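Local atomic coordinates of 361aa long hypothetical D-aminopeptidase (Pyrococcus horikoshii, PDB entry 2DRH), a protein that is of uncertain function but belongs to the S58 peptidase family and probably acts as an aminopeptidase. Residues K20-K25 with E163-G168; A69-M74 with I84-L89; V220-E225 with R351-Y356. All coordinates share one frame; numbering follows the deposited sequence.

How the contacts relate
The three contacts are separate from one another. Contacts 1 and 2 have centres about 23 Å apart, with nearest atoms about 12 Å apart. Along the chain, residues 69-74 and 84-89 both lie between the two halves of contact 1, which brings residues 20-25 and 163-168 together across 137 intervening residues. Contact 3 follows later and is more peripheral: its centre lies about 28 Å from that of contact 1 and about 37 Å from that of contact 2, across the chain's centre. Contacts 2 and 3 both touch the fourth subunit, whereas no other subunit of the assembly touches contact 1. All three are packing contacts that join parts of the fold, and no ligand or active site is identified at any of them.

Contact 1: residues K20-K25 with E163-G168; sequences KITDVK and EDFEEG
Lys20 holds this contact together by reaching over one face of the Phe165 ring and delivering its ammonium group to the loop beyond. The chain is extended as far as CE; chi4 (-78°) then turns NZ onto two acceptors. Lys20 NZ meets Glu167 OE2 at 2.6 Å in a salt bridge on the anti lone pair of that oxygen. Lys20 NZ also donates to Phe165 O at 2.7 Å, nearly along the C=O axis (171°). The same NZ stands 4.2 Å from the centroid of the Phe165 ring, a cation-pi contact. Lysine suits the place because its methylenes also pack on the ring, with Lys20 CB 3.7 Å from Phe165 CE2; phenylalanine offers a flat face to both cation and methylenes, and glutamate a carboxylate for the ammonium. Ile21 adds CG2, 4.0 Å from Phe165 CE2, crossing at about a right angle.

Thr22 OG1, at the ring edge, gives its proton to Glu163 O at 2.7 Å, in the carbonyl plane, a reach suited to a short hydroxyl. Asp23 braces the short 3-10 turn: Lys20 N reaches Asp23 OD2 at 3.0 Å, from above the carboxylate plane, while Lys20 O accepts the N-H of Asp23.

Around this tight, buried part the loop side is looser. Asp164 and Glu166 are exposed and direct CB away from residues 20-25. Glu167 OE2, by contrast, has a second cation in Lys2, so two positive charges would be expected to keep its carboxylate ionised.

Phe165 also rests on Val29 and His31 of strand 28-36 and on Ser187 of strand 184-193, while Ile21 touches Val29 and Ala245. The two loops are thereby wedged among strands of two different sheets, consistent with the alpha-beta-beta-alpha sandwich of the DmpA-like fold.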
loop_
_atom_site.group_PDB
_atom_site.type_symbol
_atom_site.label_atom_id
_atom_site.label_comp_id
_atom_site.label_asym_id
_atom_site.label_seq_id
_atom_site.Cartn_x
_atom_site.Cartn_y
_atom_site.Cartn_z
ATOM N N LYS A 20 -5.260 -15.594 27.485
ATOM C CA LYS A 20 -4.859 -14.195 27.403
ATOM C C LYS A 20 -3.650 -14.122 26.482
ATOM O O LYS A 20 -2.963 -15.126 26.265
ATOM C CB LYS A 20 -4.475 -13.655 28.780
ATOM C CG LYS A 20 -5.625 -13.466 29.760
ATOM C CD LYS A 20 -5.072 -13.070 31.127
ATOM C CE LYS A 20 -6.168 -12.817 32.154
ATOM N NZ LYS A 20 -6.824 -11.483 31.975
ATOM N N ILE A 21 -3.386 -12.936 25.947
ATOM C CA ILE A 21 -2.256 -12.749 25.046
ATOM C C ILE A 21 -0.926 -13.192 25.676
ATOM O O ILE A 21 0.001 -13.583 24.969
ATOM C CB ILE A 21 -2.145 -11.275 24.598
ATOM C CG1 ILE A 21 -1.116 -11.152 23.478
ATOM C CG2 ILE A 21 -1.776 -10.390 25.787
ATOM C CD1 ILE A 21 -1.042 -9.762 22.858
ATOM N N THR A 22 -0.844 -13.134 27.003
ATOM C CA THR A 22 0.371 -13.526 27.719
ATOM C C THR A 22 0.610 -15.036 27.728
ATOM O O THR A 22 1.567 -15.513 28.342
ATOM C CB THR A 22 0.356 -13.025 29.169
ATOM O OG1 THR A 22 -0.885 -13.383 29.784
ATOM C CG2 THR A 22 0.527 -11.518 29.212
ATOM N N ASP A 23 -0.268 -15.788 27.071
ATOM C CA ASP A 23 -0.074 -17.229 26.983
ATOM C C ASP A 23 1.092 -17.403 26.023
ATOM O O ASP A 23 1.672 -18.482 25.905
ATOM C CB ASP A 23 -1.325 -17.936 26.452
ATOM C CG ASP A 23 -2.346 -18.200 27.541
ATOM O OD1 ASP A 23 -1.931 -18.617 28.639
ATOM O OD2 ASP A 23 -3.555 -18.006 27.305
ATOM N N VAL A 24 1.421 -16.319 25.324
ATOM C CA VAL A 24 2.564 -16.318 24.421
ATOM C C VAL A 24 3.693 -15.998 25.400
ATOM O O VAL A 24 3.844 -14.856 25.838
ATOM C CB VAL A 24 2.445 -15.207 23.349
ATOM C CG1 VAL A 24 3.680 -15.202 22.455
ATOM C CG2 VAL A 24 1.197 -15.435 22.502
ATOM N N LYS A 25 4.456 -17.022 25.766
ATOM C CA LYS A 25 5.536 -16.878 26.735
ATOM C C LYS A 25 6.420 -15.658 26.508
ATOM O O LYS A 25 6.944 -15.448 25.411
ATOM C CB LYS A 25 6.406 -18.143 26.759
ATOM C CG LYS A 25 7.273 -18.337 25.526
ATOM C CD LYS A 25 6.472 -18.865 24.343
ATOM C CE LYS A 25 7.228 -18.688 23.034
ATOM N NZ LYS A 25 7.319 -17.240 22.672
ATOM N N GLU A 163 2.422 -11.320 33.391
ATOM C CA GLU A 163 1.587 -12.393 32.856
ATOM C C GLU A 163 0.098 -12.190 33.117
ATOM O O GLU A 163 -0.723 -12.232 32.201
ATOM C CB GLU A 163 2.018 -13.732 33.463
ATOM C CG GLU A 163 3.466 -14.150 33.182
ATOM C CD GLU A 163 4.496 -13.104 33.585
ATOM O OE1 GLU A 163 4.410 -12.564 34.711
ATOM O OE2 GLU A 163 5.405 -12.828 32.771
ATOM N N ASP A 164 -0.246 -11.994 34.382
ATOM C CA ASP A 164 -1.630 -11.792 34.777
ATOM C C ASP A 164 -1.942 -10.305 34.597
ATOM O O ASP A 164 -1.108 -9.446 34.889
ATOM C CB ASP A 164 -1.803 -12.208 36.243
ATOM C CG ASP A 164 -3.261 -12.253 36.685
ATOM O OD1 ASP A 164 -4.024 -13.109 36.180
ATOM O OD2 ASP A 164 -3.640 -11.428 37.547
ATOM N N PHE A 165 -3.128 -10.001 34.087
ATOM C CA PHE A 165 -3.515 -8.610 33.903
ATOM C C PHE A 165 -5.025 -8.503 33.845
ATOM O O PHE A 165 -5.697 -9.362 33.284
ATOM C CB PHE A 165 -2.866 -8.025 32.640
ATOM C CG PHE A 165 -3.362 -8.626 31.354
ATOM C CD1 PHE A 165 -4.481 -8.103 30.710
ATOM C CD2 PHE A 165 -2.705 -9.709 30.782
ATOM C CE1 PHE A 165 -4.942 -8.648 29.515
ATOM C CE2 PHE A 165 -3.154 -10.268 29.584
ATOM C CZ PHE A 165 -4.276 -9.737 28.948
ATOM N N GLU A 166 -5.559 -7.457 34.459
ATOM C CA GLU A 166 -6.996 -7.245 34.486
ATOM C C GLU A 166 -7.544 -6.836 33.125
ATOM O O GLU A 166 -6.828 -6.269 32.294
ATOM C CB GLU A 166 -7.348 -6.172 35.517
ATOM C CG GLU A 166 -6.971 -6.539 36.938
ATOM C CD GLU A 166 -7.463 -5.516 37.944
ATOM O OE1 GLU A 166 -7.072 -4.333 37.834
ATOM O OE2 GLU A 166 -8.245 -5.895 38.845
ATOM N N GLU A 167 -8.819 -7.139 32.908
ATOM C CA GLU A 167 -9.490 -6.807 31.661
ATOM C C GLU A 167 -10.714 -5.956 31.975
ATOM O O GLU A 167 -11.135 -5.875 33.127
ATOM C CB GLU A 167 -9.879 -8.089 30.917
ATOM C CG GLU A 167 -8.658 -8.860 30.402
ATOM C CD GLU A 167 -9.012 -10.127 29.654
ATOM O OE1 GLU A 167 -9.952 -10.100 28.831
ATOM O OE2 GLU A 167 -8.335 -11.154 29.874
ATOM N N GLY A 168 -11.275 -5.310 30.958
ATOM C CA GLY A 168 -12.438 -4.470 31.186
ATOM C C GLY A 168 -12.078 -2.995 31.176
ATOM O O GLY A 168 -11.234 -2.565 30.394
#

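Contact 2: residues A69-M74 with I84-L89; sequences AGAFVM and IQLWEL
Trp87 sets CG beside its backbone N and anti to the carbonyl carbon (chi1 -76°), a torsion that swings the indole from the flank of helix 84-89 across to strand 69-73. Leu86 instead has CG anti to the backbone N (chi1 -169°), and this directs the leucine branch toward the strand, where CD2 makes the contact.

The indole meets the strand by its edge. Trp87 NE1 donates to Ala71 O at 2.8 Å in a fairly straight bond (164° at the hydrogen); the oxygen lies in the ring plane, but the donor sits above the carbonyl plane. Further round the same rim, Trp87 CH2 touches Val73 CG2 at 3.6 Å, and Val73 crosses the indole at about a right angle. Tryptophan suits this spot because one flat group supplies both the N-H for a backbone oxygen and a broad apolar edge.

Leu86 CD2 lies 3.6 Å from Gly70 CA and 4.1 Å from Ala69 CB. Small residues here let the helix come close, its axis 7.7 Å from that of the strand. Ala71 directs CB toward the helix and packs it against Leu86 CD2 and the NE1 and CE2 atoms of Trp87, while its N-H goes to Asn256 OD1, so both backbone polar groups of Ala71 are met by side chains.

Gly70 and Phe72 pair with strand 278-285, and the helix's other side faces neighbouring subunits, where Glu88 forms a salt bridge with Arg257 of the third. This is helix-on-sheet packing: a short helix in the connection between the paired antiparallel strands 65-73 and 91-92 packs against residues 69-73 and meets the tetramer interface.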
loop_
_atom_site.group_PDB
_atom_site.type_symbol
_atom_site.label_atom_id
_atom_site.label_comp_id
_atom_site.label_asym_id
_atom_site.label_seq_id
_atom_site.Cartn_x
_atom_site.Cartn_y
_atom_site.Cartn_z
ATOM N N ALA A 69 7.576 -7.904 12.974
ATOM C CA ALA A 69 6.177 -7.519 13.140
ATOM C C ALA A 69 5.494 -7.044 11.867
ATOM O O ALA A 69 6.151 -6.733 10.877
ATOM C CB ALA A 69 6.078 -6.439 14.202
ATOM N N GLY A 70 4.161 -6.995 11.921
ATOM C CA GLY A 70 3.360 -6.558 10.795
ATOM C C GLY A 70 2.159 -5.774 11.291
ATOM O O GLY A 70 1.896 -5.734 12.493
ATOM N N ALA A 71 1.421 -5.146 10.377
ATOM C CA ALA A 71 0.252 -4.371 10.776
ATOM C C ALA A 71 -0.677 -4.075 9.606
ATOM O O ALA A 71 -0.252 -4.057 8.453
ATOM C CB ALA A 71 0.688 -3.080 11.428
ATOM N N PHE A 72 -1.948 -3.853 9.920
ATOM C CA PHE A 72 -2.948 -3.551 8.912
ATOM C C PHE A 72 -3.923 -2.478 9.383
ATOM O O PHE A 72 -4.495 -2.568 10.472
ATOM C CB PHE A 72 -3.745 -4.802 8.551
ATOM C CG PHE A 72 -4.915 -4.528 7.640
ATOM C CD1 PHE A 72 -4.713 -4.043 6.347
ATOM C CD2 PHE A 72 -6.221 -4.749 8.079
ATOM C CE1 PHE A 72 -5.790 -3.787 5.509
ATOM C CE2 PHE A 72 -7.309 -4.495 7.246
ATOM C CZ PHE A 72 -7.094 -4.015 5.965
ATOM N N VAL A 73 -4.103 -1.456 8.560
ATOM C CA VAL A 73 -5.042 -0.399 8.897
ATOM C C VAL A 73 -6.325 -0.720 8.148
ATOM O O VAL A 73 -6.348 -0.657 6.920
ATOM C CB VAL A 73 -4.535 0.979 8.443
ATOM C CG1 VAL A 73 -5.555 2.062 8.822
ATOM C CG2 VAL A 73 -3.188 1.277 9.095
ATOM N N MET A 74 -7.375 -1.111 8.874
ATOM C CA MET A 74 -8.652 -1.405 8.234
ATOM C C MET A 74 -9.302 -0.054 7.907
ATOM O O MET A 74 -9.781 0.167 6.797
ATOM C CB MET A 74 -9.559 -2.216 9.164
ATOM C CG MET A 74 -10.978 -2.412 8.621
ATOM S SD MET A 74 -11.056 -3.267 7.030
ATOM C CE MET A 74 -12.721 -3.858 7.068
ATOM N N ILE A 84 4.886 3.483 10.255
ATOM C CA ILE A 84 5.682 3.576 9.035
ATOM C C ILE A 84 6.994 2.783 9.096
ATOM O O ILE A 84 7.351 2.098 8.138
ATOM C CB ILE A 84 5.957 5.057 8.656
ATOM C CG1 ILE A 84 4.727 5.652 7.948
ATOM C CG2 ILE A 84 7.149 5.159 7.735
ATOM C CD1 ILE A 84 3.414 5.498 8.721
ATOM N N GLN A 85 7.710 2.860 10.208
ATOM C CA GLN A 85 8.962 2.120 10.305
ATOM C C GLN A 85 8.681 0.642 10.545
ATOM O O GLN A 85 9.454 -0.211 10.130
ATOM C CB GLN A 85 9.858 2.678 11.423
ATOM C CG GLN A 85 11.276 2.066 11.432
ATOM C CD GLN A 85 12.265 2.866 12.260
ATOM O OE1 GLN A 85 12.393 4.084 12.092
ATOM N NE2 GLN A 85 12.981 2.183 13.161
ATOM N N LEU A 86 7.576 0.336 11.217
ATOM C CA LEU A 86 7.235 -1.056 11.464
ATOM C C LEU A 86 7.134 -1.752 10.102
ATOM O O LEU A 86 7.712 -2.839 9.885
ATOM C CB LEU A 86 5.906 -1.153 12.230
ATOM C CG LEU A 86 5.531 -2.532 12.793
ATOM C CD1 LEU A 86 4.535 -2.375 13.923
ATOM C CD2 LEU A 86 4.962 -3.419 11.689
ATOM N N TRP A 87 6.426 -1.104 9.177
ATOM C CA TRP A 87 6.252 -1.644 7.835
ATOM C C TRP A 87 7.537 -1.686 7.014
ATOM O O TRP A 87 7.788 -2.655 6.289
ATOM C CB TRP A 87 5.201 -0.846 7.055
ATOM C CG TRP A 87 3.783 -1.141 7.458
ATOM C CD1 TRP A 87 3.241 -2.367 7.712
ATOM C CD2 TRP A 87 2.707 -0.196 7.571
ATOM N NE1 TRP A 87 1.895 -2.249 7.973
ATOM C CE2 TRP A 87 1.542 -0.927 7.893
ATOM C CE3 TRP A 87 2.615 1.195 7.429
ATOM C CZ2 TRP A 87 0.296 -0.312 8.074
ATOM C CZ3 TRP A 87 1.372 1.806 7.610
ATOM C CH2 TRP A 87 0.236 1.053 7.928
ATOM N N GLU A 88 8.344 -0.633 7.119
ATOM C CA GLU A 88 9.583 -0.549 6.356
ATOM C C GLU A 88 10.645 -1.560 6.797
ATOM O O GLU A 88 11.249 -2.237 5.958
ATOM C CB GLU A 88 10.170 0.862 6.457
ATOM C CG GLU A 88 11.375 1.093 5.538
ATOM C CD GLU A 88 10.981 1.232 4.073
ATOM O OE1 GLU A 88 10.182 2.148 3.765
ATOM O OE2 GLU A 88 11.474 0.439 3.230
ATOM N N LEU A 89 10.869 -1.658 8.106
ATOM C CA LEU A 89 11.884 -2.566 8.644
ATOM C C LEU A 89 11.335 -3.911 9.079
ATOM O O LEU A 89 12.096 -4.857 9.271
ATOM C CB LEU A 89 12.598 -1.918 9.833
ATOM C CG LEU A 89 13.376 -0.628 9.589
ATOM C CD1 LEU A 89 13.969 -0.145 10.902
ATOM C CD2 LEU A 89 14.486 -0.871 8.580
#

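Contact 3: residues V220-E225 with R351-Y356; sequences VPVGLE and RIMRRY
Glu225 reaches from the short helix 222-225 to the end of helix 346-355, and its side chain is apolar contact first, hydrogen bond last. Glu225 CB lies 3.7 Å from Ile352 CG1; Glu225 CG, beside the backbone N, slides past the same isoleucine at 3.9 Å from Ile352 CG1. The chain then bends at chi2 (-60°), turning the carboxylate toward Tyr356 and leaving Glu225 CD 3.8 Å from Tyr356 OH. At the tip, Glu225 OE2 accepts the hydroxyl proton of Tyr356 OH at 2.9 Å, met from above the carboxylate plane, with carboxylate and ring planes 65° apart.

Val220 carries the apolar part of the contact with its two branches. Val220 CG1 sits over the Tyr356 ring face, 3.9 Å from the centroid, in a CH-pi contact, and also 3.5 Å from Ile352 CG2. Val220 CG2 meets Met353 SD at 3.8 Å. Pro221, centre of an inverse gamma turn, occupies the N-cap position of helix 222-225. Tyr356 also packs on Tyr356 of the fourth subunit.

Tyrosine suits its place by offering an apolar face to valine and a hydroxyl to glutamate. Glu225 OE1 stands 4.7 Å from Arg355 NE, so nearby positive charge would favour an ionised carboxylate, a strong acceptor for the tyrosine.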
loop_
_atom_site.group_PDB
_atom_site.type_symbol
_atom_site.label_atom_id
_atom_site.label_comp_id
_atom_site.label_asym_id
_atom_site.label_seq_id
_atom_site.Cartn_x
_atom_site.Cartn_y
_atom_site.Cartn_z
ATOM N N VAL A 220 -25.282 -14.786 17.446
ATOM C CA VAL A 220 -26.556 -14.301 17.972
ATOM C C VAL A 220 -26.611 -12.772 18.005
ATOM O O VAL A 220 -25.724 -12.127 18.560
ATOM C CB VAL A 220 -26.792 -14.844 19.403
ATOM C CG1 VAL A 220 -28.154 -14.392 19.918
ATOM C CG2 VAL A 220 -26.694 -16.371 19.402
ATOM N N PRO A 221 -27.657 -12.175 17.404
ATOM C CA PRO A 221 -27.798 -10.714 17.383
ATOM C C PRO A 221 -28.133 -10.138 18.760
ATOM O O PRO A 221 -29.192 -9.533 18.964
ATOM C CB PRO A 221 -28.907 -10.489 16.357
ATOM C CG PRO A 221 -29.747 -11.716 16.492
ATOM C CD PRO A 221 -28.717 -12.817 16.608
ATOM N N VAL A 222 -27.208 -10.333 19.695
ATOM C CA VAL A 222 -27.354 -9.866 21.064
ATOM C C VAL A 222 -27.617 -8.363 21.135
ATOM O O VAL A 222 -28.216 -7.877 22.088
ATOM C CB VAL A 222 -26.091 -10.198 21.886
ATOM C CG1 VAL A 222 -26.234 -9.664 23.295
ATOM C CG2 VAL A 222 -25.856 -11.712 21.898
ATOM N N GLY A 223 -27.169 -7.632 20.124
ATOM C CA GLY A 223 -27.379 -6.193 20.107
ATOM C C GLY A 223 -28.844 -5.819 20.003
ATOM O O GLY A 223 -29.324 -4.957 20.745
ATOM N N LEU A 224 -29.558 -6.463 19.082
ATOM C CA LEU A 224 -30.982 -6.201 18.887
ATOM C C LEU A 224 -31.821 -6.638 20.083
ATOM O O LEU A 224 -32.744 -5.934 20.502
ATOM C CB LEU A 224 -31.476 -6.911 17.629
ATOM C CG LEU A 224 -30.970 -6.318 16.316
ATOM C CD1 LEU A 224 -31.437 -7.182 15.155
ATOM C CD2 LEU A 224 -31.482 -4.888 16.173
ATOM N N GLU A 225 -31.498 -7.803 20.635
ATOM C CA GLU A 225 -32.225 -8.312 21.789
ATOM C C GLU A 225 -32.108 -7.357 22.977
ATOM O O GLU A 225 -32.992 -7.302 23.831
ATOM C CB GLU A 225 -31.695 -9.694 22.183
ATOM C CG GLU A 225 -32.047 -10.821 21.214
ATOM C CD GLU A 225 -33.552 -11.018 21.048
ATOM O OE1 GLU A 225 -34.305 -10.802 22.024
ATOM O OE2 GLU A 225 -33.983 -11.406 19.942
ATOM N N ARG A 351 -29.541 -15.785 28.904
ATOM C CA ARG A 351 -30.921 -16.010 28.494
ATOM C C ARG A 351 -31.059 -15.937 26.969
ATOM O O ARG A 351 -31.682 -16.804 26.354
ATOM C CB ARG A 351 -31.829 -14.963 29.142
ATOM C CG ARG A 351 -33.260 -14.991 28.651
ATOM C CD ARG A 351 -34.067 -13.859 29.268
ATOM N NE ARG A 351 -33.734 -12.556 28.696
ATOM C CZ ARG A 351 -34.137 -12.126 27.503
ATOM N NH1 ARG A 351 -34.895 -12.890 26.730
ATOM N NH2 ARG A 351 -33.790 -10.916 27.088
ATOM N N ILE A 352 -30.484 -14.901 26.364
ATOM C CA ILE A 352 -30.566 -14.746 24.914
ATOM C C ILE A 352 -29.873 -15.891 24.184
ATOM O O ILE A 352 -30.417 -16.442 23.230
ATOM C CB ILE A 352 -29.954 -13.403 24.443
ATOM C CG1 ILE A 352 -30.936 -12.255 24.705
ATOM C CG2 ILE A 352 -29.648 -13.456 22.953
ATOM C CD1 ILE A 352 -30.655 -11.466 25.949
ATOM N N MET A 353 -28.674 -16.243 24.634
ATOM C CA MET A 353 -27.932 -17.330 24.014
ATOM C C MET A 353 -28.766 -18.607 24.063
ATOM O O MET A 353 -28.794 -19.371 23.104
ATOM C CB MET A 353 -26.587 -17.540 24.723
ATOM C CG MET A 353 -25.608 -16.360 24.600
ATOM S SD MET A 353 -25.261 -15.794 22.893
ATOM C CE MET A 353 -24.049 -17.027 22.354
ATOM N N ARG A 354 -29.456 -18.829 25.178
ATOM C CA ARG A 354 -30.303 -20.011 25.320
ATOM C C ARG A 354 -31.498 -19.980 24.364
ATOM O O ARG A 354 -31.855 -21.004 23.787
ATOM C CB ARG A 354 -30.801 -20.156 26.762
ATOM C CG ARG A 354 -29.855 -20.934 27.673
ATOM C CD ARG A 354 -30.569 -21.398 28.939
ATOM N NE ARG A 354 -30.882 -20.290 29.835
ATOM C CZ ARG A 354 -30.090 -19.882 30.821
ATOM N NH1 ARG A 354 -28.934 -20.497 31.046
ATOM N NH2 ARG A 354 -30.451 -18.854 31.579
ATOM N N ARG A 355 -32.111 -18.812 24.198
ATOM C CA ARG A 355 -33.250 -18.678 23.294
ATOM C C ARG A 355 -32.857 -19.056 21.864
ATOM O O ARG A 355 -33.696 -19.485 21.074
ATOM C CB ARG A 355 -33.789 -17.243 23.309
ATOM C CG ARG A 355 -34.879 -16.984 22.268
ATOM C CD ARG A 355 -35.229 -15.499 22.148
ATOM N NE ARG A 355 -36.033 -15.004 23.265
ATOM C CZ ARG A 355 -37.291 -15.370 23.502
ATOM N NH1 ARG A 355 -37.894 -16.238 22.698
ATOM N NH2 ARG A 355 -37.949 -14.869 24.542
ATOM N N TYR A 356 -31.582 -18.888 21.530
ATOM C CA TYR A 356 -31.110 -19.225 20.194
ATOM C C TYR A 356 -30.367 -20.555 20.169
ATOM O O TYR A 356 -29.557 -20.812 19.279
ATOM C CB TYR A 356 -30.219 -18.110 19.647
ATOM C CG TYR A 356 -30.982 -16.862 19.260
ATOM C CD1 TYR A 356 -31.477 -15.988 20.229
ATOM C CD2 TYR A 356 -31.217 -16.560 17.921
ATOM C CE1 TYR A 356 -32.187 -14.840 19.870
ATOM C CE2 TYR A 356 -31.925 -15.422 17.549
ATOM C CZ TYR A 356 -32.406 -14.565 18.525
ATOM O OH TYR A 356 -33.094 -13.436 18.142
#